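Local coordinates for polar amino acid ABC uptake transporter substrate binding protein (Streptococcus thermophilus LMG 18311, PDB 3HV1) that probably binds a polar amino acid outside the cell and delivers it to an ABC importer as its substrate-binding protein, at residues A[228-240]-A[248-260]. Numbering follows the deposited sequence.
Sequences QGFETLYKNGEFQ and GEDVATDQVKGKR
Tyr234, Phe239 and Val256 carry a largely apolar contact in which the C-terminal tail of this family 3 solute-binding protein, which has the periplasmic-binding-protein fold, doubles back over the last two helices, 220-236 and 238-247. The helices are joined at Gly237, which has positive phi, and segment 248-260 runs back along them as an irregular chain that makes a type I turn, Gln255 to Gly258.

Val256 reaches side chains of both helices with its two methyls. With CG1 anti to its backbone N (chi1 163°), that methyl sits over one face of the Phe239 ring, 4.1 Å from the centroid, in a CH-pi contact, and also touches Tyr234 CB. CG2 of Val256 turns instead to Phe230 CB, 3.9 Å away; the Phe230 ring continues into the core against Leu50 and Val54 of helix 46-56. The Ala252 methyl bridges the two other aromatic rings: Ala252 CB lies 3.4 Å from Tyr234 CE1 and also meets Phe239 CE2.

The Tyr234 ring is clamped on both faces: Gln240 NE2 lies above its centre, while CG of the extended Lys257 chain covers the opposite face toward the rim. Gln240 NE2 also donates in its amide plane to a lone pair of Tyr234 O (2.8 Å), which holds the amide over the ring. At the turn, the backbone closes in through a CA-H...O contact from Glu231 CA to Val256 O at 3.6 Å.

Asp250 serves both its own loop and the helix. Its OD1 accepts from Ala252 N in an Asx turn, met from above the carboxylate plane, which helps fix the group at the edge of the tyrosine ring, the two planes 28° apart. The other oxygen, Asp250 OD2, receives the Tyr234 OH hydrogen bond on its syn lone pair at 2.5 Å.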
loop_
_atom_site.group_PDB
_atom_site.type_symbol
_atom_site.label_atom_id
_atom_site.label_comp_id
_atom_site.label_asym_id
_atom_site.label_seq_id
_atom_site.Cartn_x
_atom_site.Cartn_y
_atom_site.Cartn_z
ATOM N N GLN A 228 2.991 -5.008 -13.222
ATOM C CA GLN A 228 3.197 -4.228 -14.443
ATOM C C GLN A 228 2.025 -4.463 -15.396
ATOM O O GLN A 228 1.597 -3.560 -16.105
ATOM C CB GLN A 228 4.498 -4.653 -15.131
ATOM C CG GLN A 228 5.760 -4.289 -14.365
ATOM C CD GLN A 228 7.019 -4.843 -15.021
ATOM O OE1 GLN A 228 7.191 -4.752 -16.239
ATOM N NE2 GLN A 228 7.908 -5.413 -14.212
ATOM N N GLY A 229 1.520 -5.692 -15.413
ATOM C CA GLY A 229 0.394 -6.017 -16.272
ATOM C C GLY A 229 -0.817 -5.169 -15.925
ATOM O O GLY A 229 -1.473 -4.624 -16.814
ATOM N N PHE A 230 -1.119 -5.057 -14.633
ATOM C CA PHE A 230 -2.256 -4.241 -14.199
ATOM C C PHE A 230 -2.093 -2.824 -14.728
ATOM O O PHE A 230 -3.023 -2.241 -15.275
ATOM C CB PHE A 230 -2.340 -4.148 -12.674
ATOM C CG PHE A 230 -2.667 -5.443 -11.983
ATOM C CD1 PHE A 230 -3.426 -6.422 -12.616
ATOM C CD2 PHE A 230 -2.256 -5.658 -10.672
ATOM C CE1 PHE A 230 -3.775 -7.601 -11.952
ATOM C CE2 PHE A 230 -2.601 -6.838 -9.996
ATOM C CZ PHE A 230 -3.360 -7.804 -10.643
ATOM N N GLU A 231 -0.900 -2.270 -14.546
ATOM C CA GLU A 231 -0.637 -0.908 -14.982
ATOM C C GLU A 231 -0.802 -0.758 -16.477
ATOM O O GLU A 231 -1.371 0.221 -16.949
ATOM C CB GLU A 231 0.773 -0.479 -14.572
ATOM C CG GLU A 231 1.001 -0.467 -13.073
ATOM C CD GLU A 231 2.348 0.134 -12.707
ATOM O OE1 GLU A 231 2.592 1.308 -13.070
ATOM O OE2 GLU A 231 3.158 -0.565 -12.064
ATOM N N THR A 232 -0.297 -1.734 -17.224
ATOM C CA THR A 232 -0.403 -1.708 -18.671
ATOM C C THR A 232 -1.856 -1.728 -19.132
ATOM O O THR A 232 -2.236 -0.976 -20.034
ATOM C CB THR A 232 0.367 -2.895 -19.294
ATOM O OG1 THR A 232 1.751 -2.807 -18.917
ATOM C CG2 THR A 232 0.274 -2.864 -20.796
ATOM N N LEU A 233 -2.673 -2.577 -18.506
ATOM C CA LEU A 233 -4.085 -2.685 -18.866
ATOM C C LEU A 233 -4.852 -1.421 -18.514
ATOM O O LEU A 233 -5.796 -1.059 -19.207
ATOM C CB LEU A 233 -4.727 -3.889 -18.160
ATOM C CG LEU A 233 -4.121 -5.245 -18.533
ATOM C CD1 LEU A 233 -4.776 -6.353 -17.691
ATOM C CD2 LEU A 233 -4.344 -5.508 -20.011
ATOM N N TYR A 234 -4.468 -0.758 -17.426
ATOM C CA TYR A 234 -5.147 0.481 -17.056
ATOM C C TYR A 234 -4.754 1.577 -18.058
ATOM O O TYR A 234 -5.584 2.397 -18.457
ATOM C CB TYR A 234 -4.777 0.916 -15.628
ATOM C CG TYR A 234 -5.794 1.886 -15.059
ATOM C CD1 TYR A 234 -7.026 1.435 -14.587
ATOM C CD2 TYR A 234 -5.577 3.264 -15.111
ATOM C CE1 TYR A 234 -8.024 2.336 -14.193
ATOM C CE2 TYR A 234 -6.556 4.168 -14.720
ATOM C CZ TYR A 234 -7.778 3.706 -14.265
ATOM O OH TYR A 234 -8.746 4.611 -13.896
ATOM N N LYS A 235 -3.483 1.588 -18.461
ATOM C CA LYS A 235 -2.993 2.578 -19.428
ATOM C C LYS A 235 -3.637 2.421 -20.800
ATOM O O LYS A 235 -3.950 3.418 -21.449
ATOM C CB LYS A 235 -1.468 2.485 -19.587
ATOM C CG LYS A 235 -0.662 3.473 -18.759
ATOM C CD LYS A 235 -0.579 3.086 -17.295
ATOM C CE LYS A 235 0.433 3.963 -16.551
ATOM N NZ LYS A 235 0.684 3.504 -15.144
ATOM N N ASN A 236 -3.836 1.178 -21.251
ATOM C CA ASN A 236 -4.443 0.976 -22.562
ATOM C C ASN A 236 -5.966 0.856 -22.555
ATOM O O ASN A 236 -6.574 0.669 -23.603
ATOM C CB ASN A 236 -3.808 -0.220 -23.299
ATOM C CG ASN A 236 -4.205 -1.567 -22.723
ATOM O OD1 ASN A 236 -5.167 -1.685 -21.961
ATOM N ND2 ASN A 236 -3.462 -2.603 -23.108
ATOM N N GLY A 237 -6.573 0.980 -21.378
ATOM C CA GLY A 237 -8.025 0.929 -21.287
ATOM C C GLY A 237 -8.685 -0.418 -21.045
ATOM O O GLY A 237 -9.879 -0.478 -20.745
ATOM N N GLU A 238 -7.936 -1.504 -21.162
ATOM C CA GLU A 238 -8.537 -2.816 -20.960
ATOM C C GLU A 238 -9.025 -3.063 -19.537
ATOM O O GLU A 238 -10.062 -3.695 -19.343
ATOM C CB GLU A 238 -7.574 -3.930 -21.371
ATOM C CG GLU A 238 -7.418 -4.090 -22.884
ATOM C CD GLU A 238 -8.751 -4.157 -23.621
ATOM O OE1 GLU A 238 -9.653 -4.896 -23.170
ATOM O OE2 GLU A 238 -8.887 -3.470 -24.660
ATOM N N PHE A 239 -8.290 -2.580 -18.544
ATOM C CA PHE A 239 -8.713 -2.787 -17.156
ATOM C C PHE A 239 -10.090 -2.157 -16.967
ATOM O O PHE A 239 -11.007 -2.770 -16.407
ATOM C CB PHE A 239 -7.733 -2.141 -16.169
ATOM C CG PHE A 239 -7.987 -2.523 -14.729
ATOM C CD1 PHE A 239 -7.184 -3.472 -14.097
ATOM C CD2 PHE A 239 -9.065 -1.980 -14.021
ATOM C CE1 PHE A 239 -7.447 -3.880 -12.787
ATOM C CE2 PHE A 239 -9.336 -2.388 -12.705
ATOM C CZ PHE A 239 -8.524 -3.341 -12.092
ATOM N N GLN A 240 -10.227 -0.930 -17.445
ATOM C CA GLN A 240 -11.480 -0.201 -17.322
ATOM C C GLN A 240 -12.620 -0.937 -18.000
ATOM O O GLN A 240 -13.746 -0.941 -17.497
ATOM C CB GLN A 240 -11.342 1.210 -17.906
ATOM C CG GLN A 240 -10.344 2.082 -17.153
ATOM C CD GLN A 240 -8.926 1.955 -17.690
ATOM O OE1 GLN A 240 -8.470 0.860 -18.043
ATOM N NE2 GLN A 240 -8.215 3.083 -17.745
ATOM N N GLY A 248 -19.797 -2.253 -13.516
ATOM C CA GLY A 248 -20.438 -1.012 -13.927
ATOM C C GLY A 248 -19.707 0.243 -13.483
ATOM O O GLY A 248 -20.240 1.351 -13.565
ATOM N N GLU A 249 -18.486 0.067 -12.994
ATOM C CA GLU A 249 -17.659 1.182 -12.571
ATOM C C GLU A 249 -16.194 0.751 -12.566
ATOM O O GLU A 249 -15.885 -0.427 -12.731
ATOM C CB GLU A 249 -18.089 1.701 -11.187
ATOM C CG GLU A 249 -17.708 0.854 -9.996
ATOM C CD GLU A 249 -18.104 1.521 -8.679
ATOM O OE1 GLU A 249 -19.317 1.676 -8.429
ATOM O OE2 GLU A 249 -17.202 1.903 -7.900
ATOM N N ASP A 250 -15.302 1.720 -12.403
ATOM C CA ASP A 250 -13.858 1.488 -12.383
ATOM C C ASP A 250 -13.400 1.186 -10.951
ATOM O O ASP A 250 -13.391 2.074 -10.090
ATOM C CB ASP A 250 -13.155 2.737 -12.920
ATOM C CG ASP A 250 -11.645 2.618 -12.917
ATOM O OD1 ASP A 250 -11.125 1.544 -12.555
ATOM O OD2 ASP A 250 -10.975 3.617 -13.282
ATOM N N VAL A 251 -13.006 -0.059 -10.701
ATOM C CA VAL A 251 -12.581 -0.455 -9.355
ATOM C C VAL A 251 -11.072 -0.420 -9.114
ATOM O O VAL A 251 -10.599 -0.829 -8.065
ATOM C CB VAL A 251 -13.084 -1.874 -9.024
ATOM C CG1 VAL A 251 -14.591 -1.936 -9.213
ATOM C CG2 VAL A 251 -12.383 -2.901 -9.907
ATOM N N ALA A 252 -10.320 0.084 -10.078
ATOM C CA ALA A 252 -8.870 0.131 -9.950
ATOM C C ALA A 252 -8.376 0.852 -8.704
ATOM O O ALA A 252 -8.870 1.922 -8.357
ATOM C CB ALA A 252 -8.265 0.782 -11.188
ATOM N N THR A 253 -7.401 0.247 -8.032
ATOM C CA THR A 253 -6.798 0.840 -6.851
ATOM C C THR A 253 -5.785 1.858 -7.362
ATOM O O THR A 253 -5.432 1.847 -8.536
ATOM C CB THR A 253 -6.021 -0.195 -6.029
ATOM O OG1 THR A 253 -5.082 -0.854 -6.886
ATOM C CG2 THR A 253 -6.968 -1.231 -5.403
ATOM N N ASP A 254 -5.312 2.730 -6.482
ATOM C CA ASP A 254 -4.319 3.705 -6.895
ATOM C C ASP A 254 -3.062 3.006 -7.428
ATOM O O ASP A 254 -2.417 3.506 -8.343
ATOM C CB ASP A 254 -3.971 4.630 -5.728
ATOM C CG ASP A 254 -5.091 5.605 -5.412
ATOM O OD1 ASP A 254 -5.844 5.966 -6.343
ATOM O OD2 ASP A 254 -5.211 6.023 -4.245
ATOM N N GLN A 255 -2.722 1.845 -6.870
ATOM C CA GLN A 255 -1.546 1.115 -7.342
ATOM C C GLN A 255 -1.698 0.713 -8.810
ATOM O O GLN A 255 -0.764 0.872 -9.608
ATOM C CB GLN A 255 -1.291 -0.132 -6.484
ATOM C CG GLN A 255 -0.799 0.191 -5.077
ATOM C CD GLN A 255 -1.905 0.175 -4.055
ATOM O OE1 GLN A 255 -3.053 0.514 -4.353
ATOM N NE2 GLN A 255 -1.567 -0.208 -2.830
ATOM N N VAL A 256 -2.870 0.190 -9.166
ATOM C CA VAL A 256 -3.132 -0.211 -10.547
ATOM C C VAL A 256 -3.022 1.016 -11.453
ATOM O O VAL A 256 -2.608 0.908 -12.608
ATOM C CB VAL A 256 -4.549 -0.836 -10.688
ATOM C CG1 VAL A 256 -4.986 -0.861 -12.141
ATOM C CG2 VAL A 256 -4.535 -2.245 -10.131
ATOM N N LYS A 257 -3.391 2.179 -10.917
ATOM C CA LYS A 257 -3.343 3.431 -11.665
ATOM C C LYS A 257 -1.931 4.010 -11.781
ATOM O O LYS A 257 -1.725 5.018 -12.451
ATOM C CB LYS A 257 -4.262 4.466 -11.016
ATOM C CG LYS A 257 -5.735 4.131 -11.087
ATOM C CD LYS A 257 -6.575 5.221 -10.440
ATOM C CE LYS A 257 -8.065 4.916 -10.541
ATOM N NZ LYS A 257 -8.901 5.947 -9.852
ATOM N N GLY A 258 -0.967 3.379 -11.122
ATOM C CA GLY A 258 0.405 3.854 -11.185
ATOM C C GLY A 258 0.780 4.897 -10.141
ATOM O O GLY A 258 1.879 5.450 -10.184
ATOM N N LYS A 259 -0.129 5.168 -9.206
ATOM C CA LYS A 259 0.110 6.147 -8.146
ATOM C C LYS A 259 0.735 5.458 -6.935
ATOM O O LYS A 259 0.021 4.910 -6.095
ATOM C CB LYS A 259 -1.208 6.796 -7.727
ATOM C CG LYS A 259 -1.975 7.453 -8.858
ATOM C CD LYS A 259 -3.314 7.972 -8.372
ATOM C CE LYS A 259 -4.033 8.771 -9.449
ATOM N NZ LYS A 259 -4.272 7.968 -10.684
ATOM N N ARG A 260 2.061 5.500 -6.832
ATOM C CA ARG A 260 2.744 4.845 -5.717
ATOM C C ARG A 260 3.003 5.749 -4.514
ATOM O O ARG A 260 3.511 5.290 -3.491
ATOM C CB ARG A 260 4.080 4.241 -6.183
ATOM C CG ARG A 260 4.263 4.114 -7.700
ATOM C CD ARG A 260 3.220 3.227 -8.388
ATOM N NE ARG A 260 3.320 1.810 -8.032
ATOM C CZ ARG A 260 2.783 1.267 -6.941
ATOM N NH1 ARG A 260 2.099 2.017 -6.086
ATOM N NH2 ARG A 260 2.930 -0.031 -6.708
#